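Long-range contacts in berberine bridge enzyme-like 28 (Arabidopsis thaliana, PDB 5D79), which is a secreted, FAD-dependent oxidoreductase of the berberine bridge enzyme family that takes part in the plant's adaptation to salt stress: residues Asn67-Val72 against Ser364-Asp369; Lys257-Ser262 against Ala297-Phe302; Thr288-Ser293 against Glu383-Leu388; Leu395-Leu400 against Val430-Glu435. All blocks are in the same frame, centred on the assembly; numbering follows the deposited sequence.

Interaction 1: residues Asn67-Val72 against Ser364-Asp369; sequences NPRFSV and SFKGKD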
loop_
_atom_site.group_PDB
_atom_site.type_symbol
_atom_site.label_atom_id
_atom_site.label_comp_id
_atom_site.label_asym_id
_atom_site.label_seq_id
_atom_site.Cartn_x
_atom_site.Cartn_y
_atom_site.Cartn_z
ATOM N N ASN A 67 -8.306 -3.146 8.908
ATOM C CA ASN A 67 -7.768 -4.310 9.601
ATOM C C ASN A 67 -8.489 -4.423 10.960
ATOM O O ASN A 67 -8.055 -3.836 11.964
ATOM C CB ASN A 67 -6.249 -4.206 9.769
ATOM C CG ASN A 67 -5.594 -5.561 10.000
ATOM O OD1 ASN A 67 -6.263 -6.538 10.366
ATOM N ND2 ASN A 67 -4.282 -5.627 9.789
ATOM N N PRO A 68 -9.617 -5.156 10.976
ATOM C CA PRO A 68 -10.582 -5.249 12.086
ATOM C C PRO A 68 -9.984 -5.611 13.453
ATOM O O PRO A 68 -10.535 -5.204 14.493
ATOM C CB PRO A 68 -11.541 -6.345 11.612
ATOM C CG PRO A 68 -11.513 -6.221 10.133
ATOM C CD PRO A 68 -10.089 -5.883 9.786
ATOM N N ARG A 69 -8.873 -6.343 13.450
ATOM C CA ARG A 69 -8.213 -6.746 14.687
ATOM C C ARG A 69 -7.797 -5.523 15.500
ATOM O O ARG A 69 -7.561 -5.612 16.708
ATOM C CB ARG A 69 -6.999 -7.633 14.385
ATOM C CG ARG A 69 -5.917 -6.946 13.592
ATOM C CD ARG A 69 -4.785 -7.908 13.215
ATOM N NE ARG A 69 -3.811 -8.136 14.286
ATOM C CZ ARG A 69 -2.488 -8.122 14.117
ATOM N NH1 ARG A 69 -1.686 -8.346 15.150
ATOM N NH2 ARG A 69 -1.962 -7.885 12.919
ATOM N N PHE A 70 -7.715 -4.377 14.832
ATOM C CA PHE A 70 -7.357 -3.134 15.496
ATOM C C PHE A 70 -8.581 -2.278 15.762
ATOM O O PHE A 70 -8.475 -1.073 15.986
ATOM C CB PHE A 70 -6.343 -2.359 14.666
ATOM C CG PHE A 70 -5.021 -3.045 14.555
ATOM C CD1 PHE A 70 -4.242 -3.254 15.684
ATOM C CD2 PHE A 70 -4.555 -3.476 13.331
ATOM C CE1 PHE A 70 -3.016 -3.886 15.594
ATOM C CE2 PHE A 70 -3.326 -4.106 13.220
ATOM C CZ PHE A 70 -2.553 -4.313 14.353
ATOM N N SER A 71 -9.745 -2.911 15.739
ATOM C CA SER A 71 -10.972 -2.226 16.103
ATOM C C SER A 71 -11.492 -2.742 17.436
ATOM O O SER A 71 -12.636 -2.496 17.790
ATOM C CB SER A 71 -12.032 -2.411 15.028
ATOM O OG SER A 71 -12.388 -3.769 14.945
ATOM N N VAL A 72 -10.655 -3.467 18.169
ATOM C CA VAL A 72 -11.085 -4.051 19.436
ATOM C C VAL A 72 -10.975 -3.027 20.575
ATOM O O VAL A 72 -10.210 -2.063 20.478
ATOM C CB VAL A 72 -10.277 -5.328 19.774
ATOM C CG1 VAL A 72 -10.689 -6.466 18.850
ATOM C CG2 VAL A 72 -8.789 -5.077 19.677
ATOM N N SER A 364 -9.409 -9.817 9.177
ATOM C CA SER A 364 -8.189 -9.329 9.816
ATOM C C SER A 364 -6.997 -10.000 9.164
ATOM O O SER A 364 -7.134 -11.059 8.556
ATOM C CB SER A 364 -8.192 -9.613 11.320
ATOM O OG SER A 364 -9.240 -8.924 11.974
ATOM N N PHE A 365 -5.822 -9.398 9.295
ATOM C CA PHE A 365 -4.645 -9.982 8.680
ATOM C C PHE A 365 -3.349 -9.586 9.397
ATOM O O PHE A 365 -3.312 -8.623 10.168
ATOM C CB PHE A 365 -4.585 -9.591 7.192
ATOM C CG PHE A 365 -4.471 -8.111 6.957
ATOM C CD1 PHE A 365 -3.234 -7.477 7.004
ATOM C CD2 PHE A 365 -5.601 -7.347 6.694
ATOM C CE1 PHE A 365 -3.128 -6.111 6.806
ATOM C CE2 PHE A 365 -5.499 -5.970 6.489
ATOM C CZ PHE A 365 -4.261 -5.354 6.547
ATOM N N LYS A 366 -2.305 -10.371 9.155
ATOM C CA LYS A 366 -0.943 -9.997 9.476
ATOM C C LYS A 366 -0.127 -10.199 8.209
ATOM O O LYS A 366 -0.172 -11.273 7.613
ATOM C CB LYS A 366 -0.389 -10.837 10.619
ATOM C CG LYS A 366 1.082 -10.613 10.853
ATOM C CD LYS A 366 1.369 -9.150 11.136
ATOM C CE LYS A 366 2.861 -8.921 11.240
ATOM N NZ LYS A 366 3.234 -7.527 11.632
ATOM N N GLY A 367 0.595 -9.164 7.783
ATOM C CA GLY A 367 1.421 -9.253 6.595
ATOM C C GLY A 367 2.865 -8.854 6.838
ATOM O O GLY A 367 3.159 -7.969 7.647
ATOM N N LYS A 368 3.766 -9.536 6.130
ATOM C CA LYS A 368 5.197 -9.214 6.092
ATOM C C LYS A 368 5.649 -9.361 4.648
ATOM O O LYS A 368 4.971 -10.009 3.862
ATOM C CB LYS A 368 6.001 -10.138 7.014
ATOM C CG LYS A 368 5.454 -10.227 8.450
ATOM C CD LYS A 368 6.234 -11.231 9.307
ATOM C CE LYS A 368 7.576 -10.686 9.773
ATOM N NZ LYS A 368 7.450 -9.788 10.941
ATOM N N ASP A 369 6.770 -8.762 4.267
ATOM C CA ASP A 369 7.225 -8.984 2.906
ATOM C C ASP A 369 8.754 -8.958 2.775
ATOM O O ASP A 369 9.469 -8.672 3.733
ATOM C CB ASP A 369 6.542 -7.985 1.957
ATOM C CG ASP A 369 7.267 -6.650 1.836
ATOM O OD1 ASP A 369 7.834 -6.142 2.820
ATOM O OD2 ASP A 369 7.246 -6.095 0.716
#
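Phe365 O is gripped by two side-chain donors, Asn67 ND2 and Arg69 NH2, each 3.2 Å from it. Its strand, 363-372, is the outermost on this side of the seven-stranded antiparallel sheet that flanks the flavin. Asn67 closes a two-bond ring on the backbone of Phe365: the amide N-H runs to the carbonyl at 163°, in the plane of its own amide, while Asn67 OD1 receives Phe365 N at 3.1 Å. The loop thus occupies, with one carboxamide, both backbone groups that a further strand would use. Asn67 CG stands anti to the backbone N (chi1 -159°), and the amide lies almost flat on the Phe365 ring, the planes 17° apart and ND2 3.1 Å above the ring centre. Bound FAD comes within about 4 Å (nearest atoms) of the Phe365 side chain, so Asn67 probably helps, as a second-shell residue, to hold the ring beside the cofactor. Arg69 comes from the short 3-10 turn at 68-69 and bends at chi3 to bring its guanidinium edge to the same carbonyl; Phe70 CZ lies over one face of that guanidinium. Lys366 NZ is turned elsewhere, paired with Asp475 and Glu114. Ser364 OG, hydrogen-bonded to Asp438, sits against the turn with Pro68 CB 3.5 Å away.

Interaction 2: residues Lys257-Ser262 against Ala297-Phe302; sequences KVQKTS and AVHALF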
loop_
_atom_site.group_PDB
_atom_site.type_symbol
_atom_site.label_atom_id
_atom_site.label_comp_id
_atom_site.label_asym_id
_atom_site.label_seq_id
_atom_site.Cartn_x
_atom_site.Cartn_y
_atom_site.Cartn_z
ATOM N N LYS A 257 -5.363 -16.433 -16.736
ATOM C CA LYS A 257 -5.269 -17.155 -15.487
ATOM C C LYS A 257 -4.938 -18.593 -15.814
ATOM O O LYS A 257 -5.524 -19.183 -16.724
ATOM C CB LYS A 257 -6.574 -17.048 -14.694
ATOM C CG LYS A 257 -6.566 -17.743 -13.339
ATOM C CD LYS A 257 -7.826 -17.423 -12.537
ATOM C CE LYS A 257 -7.920 -15.920 -12.233
ATOM N NZ LYS A 257 -9.175 -15.492 -11.525
ATOM N N VAL A 258 -3.965 -19.141 -15.100
ATOM C CA VAL A 258 -3.657 -20.556 -15.194
ATOM C C VAL A 258 -3.545 -21.119 -13.785
ATOM O O VAL A 258 -2.879 -20.547 -12.932
ATOM C CB VAL A 258 -2.364 -20.814 -15.980
ATOM C CG1 VAL A 258 -1.903 -22.253 -15.795
ATOM C CG2 VAL A 258 -2.567 -20.490 -17.453
ATOM N N GLN A 259 -4.223 -22.231 -13.545
ATOM C CA GLN A 259 -4.231 -22.861 -12.239
ATOM C C GLN A 259 -3.438 -24.167 -12.269
ATOM O O GLN A 259 -3.555 -24.957 -13.202
ATOM C CB GLN A 259 -5.675 -23.115 -11.785
ATOM C CG GLN A 259 -5.799 -23.550 -10.348
ATOM C CD GLN A 259 -6.846 -24.623 -10.159
ATOM O OE1 GLN A 259 -7.167 -25.362 -11.090
ATOM N NE2 GLN A 259 -7.385 -24.717 -8.950
ATOM N N LYS A 260 -2.623 -24.384 -11.242
ATOM C CA LYS A 260 -1.877 -25.625 -11.102
ATOM C C LYS A 260 -2.063 -26.193 -9.704
ATOM O O LYS A 260 -1.660 -25.592 -8.719
ATOM C CB LYS A 260 -0.395 -25.407 -11.395
ATOM C CG LYS A 260 -0.106 -25.013 -12.825
ATOM C CD LYS A 260 -0.701 -26.004 -13.818
ATOM C CE LYS A 260 -0.399 -25.591 -15.251
ATOM N NZ LYS A 260 -1.233 -26.328 -16.246
ATOM N N THR A 261 -2.677 -27.361 -9.627
ATOM C CA THR A 261 -2.996 -27.957 -8.342
ATOM C C THR A 261 -1.979 -29.036 -7.971
ATOM O O THR A 261 -1.906 -29.448 -6.814
ATOM C CB THR A 261 -4.427 -28.557 -8.346
ATOM O OG1 THR A 261 -4.580 -29.436 -9.465
ATOM C CG2 THR A 261 -5.470 -27.453 -8.457
ATOM N N SER A 262 -1.200 -29.483 -8.956
ATOM C CA SER A 262 -0.163 -30.488 -8.741
ATOM C C SER A 262 1.134 -29.841 -8.252
ATOM O O SER A 262 1.748 -29.054 -8.979
ATOM C CB SER A 262 0.095 -31.277 -10.032
ATOM O OG SER A 262 1.240 -32.112 -9.925
ATOM N N ALA A 297 -7.519 -27.022 -1.171
ATOM C CA ALA A 297 -6.179 -27.553 -1.383
ATOM C C ALA A 297 -5.249 -26.459 -1.898
ATOM O O ALA A 297 -5.686 -25.509 -2.547
ATOM C CB ALA A 297 -6.216 -28.717 -2.346
ATOM N N VAL A 298 -3.965 -26.591 -1.595
ATOM C CA VAL A 298 -2.975 -25.629 -2.047
ATOM C C VAL A 298 -2.802 -25.711 -3.563
ATOM O O VAL A 298 -2.721 -26.797 -4.146
ATOM C CB VAL A 298 -1.623 -25.858 -1.344
ATOM C CG1 VAL A 298 -0.611 -24.797 -1.741
ATOM C CG2 VAL A 298 -1.821 -25.864 0.149
ATOM N N HIS A 299 -2.761 -24.550 -4.200
ATOM C CA HIS A 299 -2.504 -24.498 -5.618
ATOM C C HIS A 299 -1.663 -23.266 -5.925
ATOM O O HIS A 299 -1.554 -22.376 -5.088
ATOM C CB HIS A 299 -3.824 -24.507 -6.407
ATOM C CG HIS A 299 -4.588 -23.215 -6.377
ATOM N ND1 HIS A 299 -5.652 -22.974 -7.218
ATOM C CD2 HIS A 299 -4.452 -22.099 -5.621
ATOM C CE1 HIS A 299 -6.134 -21.765 -6.987
ATOM N NE2 HIS A 299 -5.420 -21.210 -6.024
ATOM N N ALA A 300 -1.049 -23.245 -7.110
ATOM C CA ALA A 300 -0.366 -22.068 -7.641
ATOM C C ALA A 300 -1.248 -21.391 -8.671
ATOM O O ALA A 300 -1.641 -22.003 -9.660
ATOM C CB ALA A 300 0.969 -22.437 -8.264
ATOM N N LEU A 301 -1.549 -20.123 -8.430
ATOM C CA LEU A 301 -2.363 -19.328 -9.328
ATOM C C LEU A 301 -1.490 -18.319 -10.089
ATOM O O LEU A 301 -0.961 -17.377 -9.508
ATOM C CB LEU A 301 -3.456 -18.613 -8.535
ATOM C CG LEU A 301 -4.719 -18.168 -9.262
ATOM C CD1 LEU A 301 -5.517 -19.385 -9.742
ATOM C CD2 LEU A 301 -5.549 -17.279 -8.342
ATOM N N PHE A 302 -1.336 -18.539 -11.387
ATOM C CA PHE A 302 -0.626 -17.617 -12.255
ATOM C C PHE A 302 -1.601 -16.710 -12.991
ATOM O O PHE A 302 -2.339 -17.154 -13.869
ATOM C CB PHE A 302 0.222 -18.386 -13.248
ATOM C CG PHE A 302 1.122 -19.382 -12.607
ATOM C CD1 PHE A 302 2.377 -19.003 -12.151
ATOM C CD2 PHE A 302 0.715 -20.694 -12.435
ATOM C CE1 PHE A 302 3.215 -19.923 -11.544
ATOM C CE2 PHE A 302 1.545 -21.613 -11.827
ATOM C CZ PHE A 302 2.797 -21.229 -11.381
#
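Two neighbouring strands of the seven-stranded antiparallel sheet, 253-260 and 298-306, meet here near the end of the first. Two hydrogen-bonded pairs, Val258 with Phe302 and Lys260 with Ala300, enclose the non-hydrogen-bonded pair Gln259-Leu301; the shortest bond is Val258 N to Phe302 O, 2.8 Å. Phe302 and Ala300 face helix 263-276, which follows directly after Ser262 at its N-cap, so the strand turns straight into the helix that packs on this face. There Lys260 CG reaches the edge of the Phe302 ring, 3.9 Å from CE2. On the face of Gln259 and Leu301, Gln259 NE2 gives its hydrogen to His299 ND1 at 3.0 Å, lying near the imidazole plane, with amide and ring planes almost perpendicular (89°). His299 reaches it with CG in the crowded position between backbone N and carbonyl carbon (chi1 75°). An alanine in place of His299 takes away the ND1 acceptor and would probably let the Gln259 side chain move more freely. Thr261 CG2 touches His299 CB at 3.9 Å.

Interaction 3: residues Thr288-Ser293 against Glu383-Leu388; sequences TTLERS and EIWRRL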
loop_
_atom_site.group_PDB
_atom_site.type_symbol
_atom_site.label_atom_id
_atom_site.label_comp_id
_atom_site.label_asym_id
_atom_site.label_seq_id
_atom_site.Cartn_x
_atom_site.Cartn_y
_atom_site.Cartn_z
ATOM N N THR A 288 2.460 -14.741 -9.360
ATOM C CA THR A 288 2.243 -16.076 -8.844
ATOM C C THR A 288 1.709 -15.968 -7.422
ATOM O O THR A 288 2.314 -15.325 -6.561
ATOM C CB THR A 288 3.550 -16.915 -8.859
ATOM O OG1 THR A 288 4.004 -17.100 -10.212
ATOM C CG2 THR A 288 3.339 -18.273 -8.208
ATOM N N THR A 289 0.560 -16.574 -7.174
ATOM C CA THR A 289 0.023 -16.598 -5.827
ATOM C C THR A 289 -0.139 -18.028 -5.348
ATOM O O THR A 289 -0.790 -18.851 -5.986
ATOM C CB THR A 289 -1.331 -15.892 -5.737
ATOM O OG1 THR A 289 -1.244 -14.614 -6.379
ATOM C CG2 THR A 289 -1.750 -15.726 -4.265
ATOM N N LEU A 290 0.469 -18.321 -4.217
ATOM C CA LEU A 290 0.261 -19.587 -3.563
ATOM C C LEU A 290 -0.793 -19.415 -2.476
ATOM O O LEU A 290 -0.674 -18.535 -1.622
ATOM C CB LEU A 290 1.569 -20.089 -2.982
ATOM C CG LEU A 290 2.707 -20.170 -3.982
ATOM C CD1 LEU A 290 3.899 -20.821 -3.306
ATOM C CD2 LEU A 290 2.273 -20.972 -5.168
ATOM N N GLU A 291 -1.831 -20.242 -2.518
ATOM C CA GLU A 291 -2.974 -20.085 -1.623
ATOM C C GLU A 291 -3.889 -21.298 -1.719
ATOM O O GLU A 291 -3.651 -22.185 -2.530
ATOM C CB GLU A 291 -3.758 -18.825 -1.973
ATOM C CG GLU A 291 -4.367 -18.926 -3.341
ATOM C CD GLU A 291 -5.176 -17.728 -3.706
ATOM O OE1 GLU A 291 -5.219 -16.778 -2.906
ATOM O OE2 GLU A 291 -5.770 -17.744 -4.798
ATOM N N ARG A 292 -4.936 -21.324 -0.897
ATOM C CA ARG A 292 -5.960 -22.362 -0.986
ATOM C C ARG A 292 -6.879 -22.158 -2.177
ATOM O O ARG A 292 -7.128 -21.029 -2.601
ATOM C CB ARG A 292 -6.820 -22.405 0.277
ATOM C CG ARG A 292 -6.130 -22.896 1.516
ATOM C CD ARG A 292 -5.832 -24.388 1.487
ATOM N NE ARG A 292 -4.973 -24.721 2.617
ATOM C CZ ARG A 292 -5.421 -25.146 3.793
ATOM N NH1 ARG A 292 -6.725 -25.323 3.980
ATOM N NH2 ARG A 292 -4.566 -25.408 4.775
ATOM N N SER A 293 -7.396 -23.266 -2.697
ATOM C CA SER A 293 -8.444 -23.231 -3.708
ATOM C C SER A 293 -9.804 -23.496 -3.066
ATOM O O SER A 293 -9.879 -23.882 -1.898
ATOM C CB SER A 293 -8.163 -24.253 -4.811
ATOM O OG SER A 293 -8.153 -25.570 -4.294
ATOM N N GLU A 383 8.940 -25.976 0.458
ATOM C CA GLU A 383 8.675 -25.773 1.875
ATOM C C GLU A 383 7.598 -24.731 2.113
ATOM O O GLU A 383 6.745 -24.904 2.984
ATOM C CB GLU A 383 9.949 -25.368 2.615
ATOM C CG GLU A 383 9.728 -24.896 4.057
ATOM C CD GLU A 383 9.204 -25.970 4.989
ATOM O OE1 GLU A 383 9.168 -27.161 4.623
ATOM O OE2 GLU A 383 8.829 -25.612 6.116
ATOM N N ILE A 384 7.631 -23.643 1.354
ATOM C CA ILE A 384 6.648 -22.595 1.578
ATOM C C ILE A 384 5.289 -23.068 1.054
ATOM O O ILE A 384 4.249 -22.669 1.575
ATOM C CB ILE A 384 7.078 -21.236 0.951
ATOM C CG1 ILE A 384 7.205 -21.319 -0.567
ATOM C CG2 ILE A 384 8.402 -20.757 1.564
ATOM C CD1 ILE A 384 7.491 -19.972 -1.193
ATOM N N TRP A 385 5.307 -23.955 0.059
ATOM C CA TRP A 385 4.098 -24.665 -0.364
ATOM C C TRP A 385 3.566 -25.524 0.788
ATOM O O TRP A 385 2.367 -25.520 1.091
ATOM C CB TRP A 385 4.382 -25.540 -1.595
ATOM C CG TRP A 385 3.188 -26.301 -2.100
ATOM C CD1 TRP A 385 2.532 -27.326 -1.473
ATOM C CD2 TRP A 385 2.522 -26.109 -3.348
ATOM N NE1 TRP A 385 1.492 -27.772 -2.253
ATOM C CE2 TRP A 385 1.466 -27.042 -3.409
ATOM C CE3 TRP A 385 2.716 -25.238 -4.423
ATOM C CZ2 TRP A 385 0.612 -27.128 -4.501
ATOM C CZ3 TRP A 385 1.874 -25.331 -5.507
ATOM C CH2 TRP A 385 0.835 -26.266 -5.539
ATOM N N ARG A 386 4.473 -26.263 1.420
ATOM C CA ARG A 386 4.117 -27.128 2.534
ATOM C C ARG A 386 3.463 -26.345 3.674
ATOM O O ARG A 386 2.501 -26.800 4.270
ATOM C CB ARG A 386 5.351 -27.868 3.052
ATOM C CG ARG A 386 5.045 -28.826 4.176
ATOM C CD ARG A 386 6.306 -29.297 4.856
ATOM N NE ARG A 386 6.861 -28.277 5.737
ATOM C CZ ARG A 386 6.356 -27.970 6.928
ATOM N NH1 ARG A 386 5.277 -28.592 7.376
ATOM N NH2 ARG A 386 6.926 -27.032 7.670
ATOM N N ARG A 387 3.977 -25.162 3.973
ATOM C CA ARG A 387 3.463 -24.420 5.112
ATOM C C ARG A 387 2.031 -23.908 4.874
ATOM O O ARG A 387 1.281 -23.684 5.816
ATOM C CB ARG A 387 4.426 -23.278 5.464
ATOM C CG ARG A 387 5.671 -23.752 6.251
ATOM C CD ARG A 387 6.833 -22.789 6.093
ATOM N NE ARG A 387 8.035 -23.198 6.818
ATOM C CZ ARG A 387 8.356 -22.742 8.019
ATOM N NH1 ARG A 387 9.462 -23.152 8.619
ATOM N NH2 ARG A 387 7.560 -21.876 8.625
ATOM N N LEU A 388 1.638 -23.761 3.614
ATOM C CA LEU A 388 0.284 -23.320 3.300
ATOM C C LEU A 388 -0.757 -24.423 3.518
ATOM O O LEU A 388 -1.956 -24.154 3.592
ATOM C CB LEU A 388 0.217 -22.806 1.862
ATOM C CG LEU A 388 0.701 -21.369 1.656
ATOM C CD1 LEU A 388 1.109 -21.163 0.224
ATOM C CD2 LEU A 388 -0.385 -20.385 2.033
HETATM O O HOH W 1 -3.065 -22.735 1.755
#
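Leu290 and Leu388 form the tight half of this contact: Leu388 CD1 presses on Leu290 CB at 3.4 Å, closer than usual for two carbons, and the same methyl lies 3.7 Å from Leu290 O. Leu290 points from strand 284-292 toward the helix, and its two methyls divide the neighbours. CD1 meets Ile384 CD1 at 4.3 Å, while CD2 comes obliquely to the indole of Trp385, 4.4 Å from CE3. The other half is polar, looser and watered. Arg292, bent at chi2 (-71°), turns its guanidinium edge to Leu388 O and grips that one oxygen side-on, NE at 3.2 Å and NH2 at 3.1 Å, with NH2 on a carbonyl lone pair. A water adds a third donor to Leu388 O at 2.6 Å and a weak link to Arg292 NE, while Arg292 NH1 turns to Asn296. A leucine in place of Arg292 removes both guanidinium donors to Leu388 O and would probably weaken this strand-helix tie. Helix 378-388 packs on one face of the sheet, running roughly along the strand; the axes of segments 288-292 and 383-388 approach to 8.7 Å at 33°, helix-on-antiparallel-sheet packing as in an alpha+beta fold.

Interaction 4: residues Leu395-Leu400 against Val430-Glu435; sequences LGKIIL and VAYWRE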
loop_
_atom_site.group_PDB
_atom_site.type_symbol
_atom_site.label_atom_id
_atom_site.label_comp_id
_atom_site.label_asym_id
_atom_site.label_seq_id
_atom_site.Cartn_x
_atom_site.Cartn_y
_atom_site.Cartn_z
ATOM N N LEU A 395 -6.797 -19.177 5.065
ATOM C CA LEU A 395 -7.053 -17.905 4.393
ATOM C C LEU A 395 -5.775 -17.093 4.212
ATOM O O LEU A 395 -5.806 -15.871 4.127
ATOM C CB LEU A 395 -8.093 -17.094 5.158
ATOM C CG LEU A 395 -9.475 -17.741 5.291
ATOM C CD1 LEU A 395 -10.483 -16.702 5.759
ATOM C CD2 LEU A 395 -9.912 -18.375 3.987
ATOM N N GLY A 396 -4.656 -17.798 4.122
ATOM C CA GLY A 396 -3.362 -17.174 3.935
ATOM C C GLY A 396 -2.864 -17.210 2.503
ATOM O O GLY A 396 -3.295 -18.025 1.697
ATOM N N LYS A 397 -1.944 -16.309 2.191
ATOM C CA LYS A 397 -1.407 -16.177 0.845
ATOM C C LYS A 397 0.106 -15.930 0.857
ATOM O O LYS A 397 0.633 -15.252 1.749
ATOM C CB LYS A 397 -2.111 -15.027 0.100
ATOM C CG LYS A 397 -3.623 -15.052 0.171
ATOM C CD LYS A 397 -4.275 -14.093 -0.815
ATOM C CE LYS A 397 -5.785 -14.334 -0.842
ATOM N NZ LYS A 397 -6.508 -13.547 -1.874
ATOM N N ILE A 398 0.801 -16.483 -0.135
ATOM C CA ILE A 398 2.156 -16.031 -0.451
ATOM C C ILE A 398 2.149 -15.545 -1.897
ATOM O O ILE A 398 1.885 -16.308 -2.822
ATOM C CB ILE A 398 3.190 -17.133 -0.208
ATOM C CG1 ILE A 398 3.328 -17.349 1.299
ATOM C CG2 ILE A 398 4.541 -16.758 -0.793
ATOM C CD1 ILE A 398 4.041 -18.619 1.676
ATOM N N ILE A 399 2.381 -14.249 -2.070
ATOM C CA ILE A 399 2.158 -13.584 -3.345
ATOM C C ILE A 399 3.469 -13.093 -3.934
ATOM O O ILE A 399 4.166 -12.302 -3.317
ATOM C CB ILE A 399 1.180 -12.381 -3.194
ATOM C CG1 ILE A 399 -0.048 -12.771 -2.364
ATOM C CG2 ILE A 399 0.723 -11.878 -4.559
ATOM C CD1 ILE A 399 -0.733 -11.594 -1.688
ATOM N N LEU A 400 3.795 -13.555 -5.135
ATOM C CA LEU A 400 5.041 -13.179 -5.784
ATOM C C LEU A 400 4.762 -12.192 -6.922
ATOM O O LEU A 400 4.117 -12.529 -7.915
ATOM C CB LEU A 400 5.792 -14.423 -6.305
ATOM C CG LEU A 400 6.520 -15.336 -5.306
ATOM C CD1 LEU A 400 5.562 -16.022 -4.351
ATOM C CD2 LEU A 400 7.324 -16.373 -6.042
ATOM N N VAL A 430 0.987 -13.232 3.842
ATOM C CA VAL A 430 -0.111 -12.604 4.577
ATOM C C VAL A 430 -1.159 -13.650 4.987
ATOM O O VAL A 430 -1.558 -14.501 4.197
ATOM C CB VAL A 430 -0.758 -11.460 3.744
ATOM C CG1 VAL A 430 -1.129 -11.945 2.345
ATOM C CG2 VAL A 430 -1.955 -10.853 4.461
ATOM N N ALA A 431 -1.560 -13.618 6.250
ATOM C CA ALA A 431 -2.584 -14.529 6.717
ATOM C C ALA A 431 -3.838 -13.731 7.036
ATOM O O ALA A 431 -3.768 -12.725 7.728
ATOM C CB ALA A 431 -2.104 -15.311 7.937
ATOM N N TYR A 432 -4.974 -14.176 6.504
ATOM C CA TYR A 432 -6.264 -13.563 6.781
ATOM C C TYR A 432 -7.062 -14.446 7.727
ATOM O O TYR A 432 -6.883 -15.663 7.758
ATOM C CB TYR A 432 -7.047 -13.330 5.484
ATOM C CG TYR A 432 -6.412 -12.299 4.578
ATOM C CD1 TYR A 432 -5.438 -12.656 3.656
ATOM C CD2 TYR A 432 -6.784 -10.968 4.650
ATOM C CE1 TYR A 432 -4.849 -11.707 2.838
ATOM C CE2 TYR A 432 -6.212 -10.022 3.835
ATOM C CZ TYR A 432 -5.240 -10.390 2.933
ATOM O OH TYR A 432 -4.661 -9.431 2.132
ATOM N N TRP A 433 -7.929 -13.828 8.515
ATOM C CA TRP A 433 -8.833 -14.584 9.365
ATOM C C TRP A 433 -10.099 -13.775 9.630
ATOM O O TRP A 433 -10.098 -12.553 9.508
ATOM C CB TRP A 433 -8.144 -14.992 10.680
ATOM C CG TRP A 433 -7.754 -13.876 11.623
ATOM C CD1 TRP A 433 -8.524 -13.330 12.620
ATOM C CD2 TRP A 433 -6.484 -13.212 11.697
ATOM N NE1 TRP A 433 -7.814 -12.353 13.290
ATOM C CE2 TRP A 433 -6.562 -12.266 12.744
ATOM C CE3 TRP A 433 -5.292 -13.320 10.970
ATOM C CZ2 TRP A 433 -5.501 -11.440 13.080
ATOM C CZ3 TRP A 433 -4.236 -12.490 11.305
ATOM C CH2 TRP A 433 -4.350 -11.561 12.351
ATOM N N ARG A 434 -11.183 -14.464 9.976
ATOM C CA ARG A 434 -12.457 -13.802 10.219
ATOM C C ARG A 434 -12.391 -12.960 11.489
ATOM O O ARG A 434 -11.822 -13.388 12.494
ATOM C CB ARG A 434 -13.588 -14.831 10.310
ATOM C CG ARG A 434 -13.839 -15.588 9.018
ATOM C CD ARG A 434 -15.028 -16.537 9.139
ATOM N NE ARG A 434 -16.275 -15.848 9.467
ATOM C CZ ARG A 434 -17.105 -15.322 8.569
ATOM N NH1 ARG A 434 -16.835 -15.392 7.268
ATOM N NH2 ARG A 434 -18.213 -14.720 8.974
ATOM N N GLU A 435 -12.974 -11.765 11.435
ATOM C CA GLU A 435 -12.878 -10.798 12.525
ATOM C C GLU A 435 -13.527 -11.284 13.823
ATOM O O GLU A 435 -13.158 -10.839 14.911
ATOM C CB GLU A 435 -13.505 -9.472 12.097
ATOM C CG GLU A 435 -14.925 -9.599 11.584
ATOM C CD GLU A 435 -15.481 -8.279 11.104
ATOM O OE1 GLU A 435 -14.987 -7.223 11.546
ATOM O OE2 GLU A 435 -16.409 -8.299 10.273
#
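From CB outward, the Tyr432 side chain first runs along Leu395. Its CB lies 3.1 Å from Leu395 O and 3.9 Å from Leu395 CB, and CG stands anti to the carbonyl carbon (chi1 -67°). That turn brings CD1 to 3.3 Å from Leu395 O, which sits at the ring edge, in plane. Farther out, CE1 passes 4.4 Å from Lys397 CD, an oblique brush with the extended lysine chain; past CE1 the path ends at OH, and the side chain comes within about 4 Å (nearest atoms) of bound FAD. Leu395 O also takes a hydrogen bond from Tyr432 N, which stands well above its carbonyl plane. The next pair is straighter: Lys397 N reaches Val430 O at 2.7 Å, and Val430 N reaches Lys397 O at 173°. Between the Leu395-Tyr432 bond and this pair, Gly396 faces Ala431 as a non-hydrogen-bonded pair, CA atoms 3.9 Å apart. On the Lys397 face, Val430 CG1 fills in between Lys397 CB and Ile399 CD1, 4.1 Å from the latter. Strands 396-402 and 425-434 are thus adjacent antiparallel strands whose Tyr432 side borders the flavin site.

Overall arrangement
All four contacts belong to one seven-stranded antiparallel sheet, ordered 331-334, 253-260, 298-306, 284-292, 396-402, 425-434, 363-372. Interaction 2 pairs the second and third strands, 3 lays helix 378-388 on the fourth, 4 joins the fifth and sixth, and 1 closes off the seventh with an N-terminal loop. Neighbours 2-3, 3-4 and 4-1 touch, their centres 9 to 10 Å apart; the centres of interactions 1 and 2 are 26 Å apart. In the chain, interaction 2 nests inside the loop closed by 1, 3 crosses both, and 4 opens after all three have closed. The sheet thus runs from the FAD, beside interactions 1 and 4, to interactions 3 and 2, whose nearest side chains are about 12 and 14 Å from it.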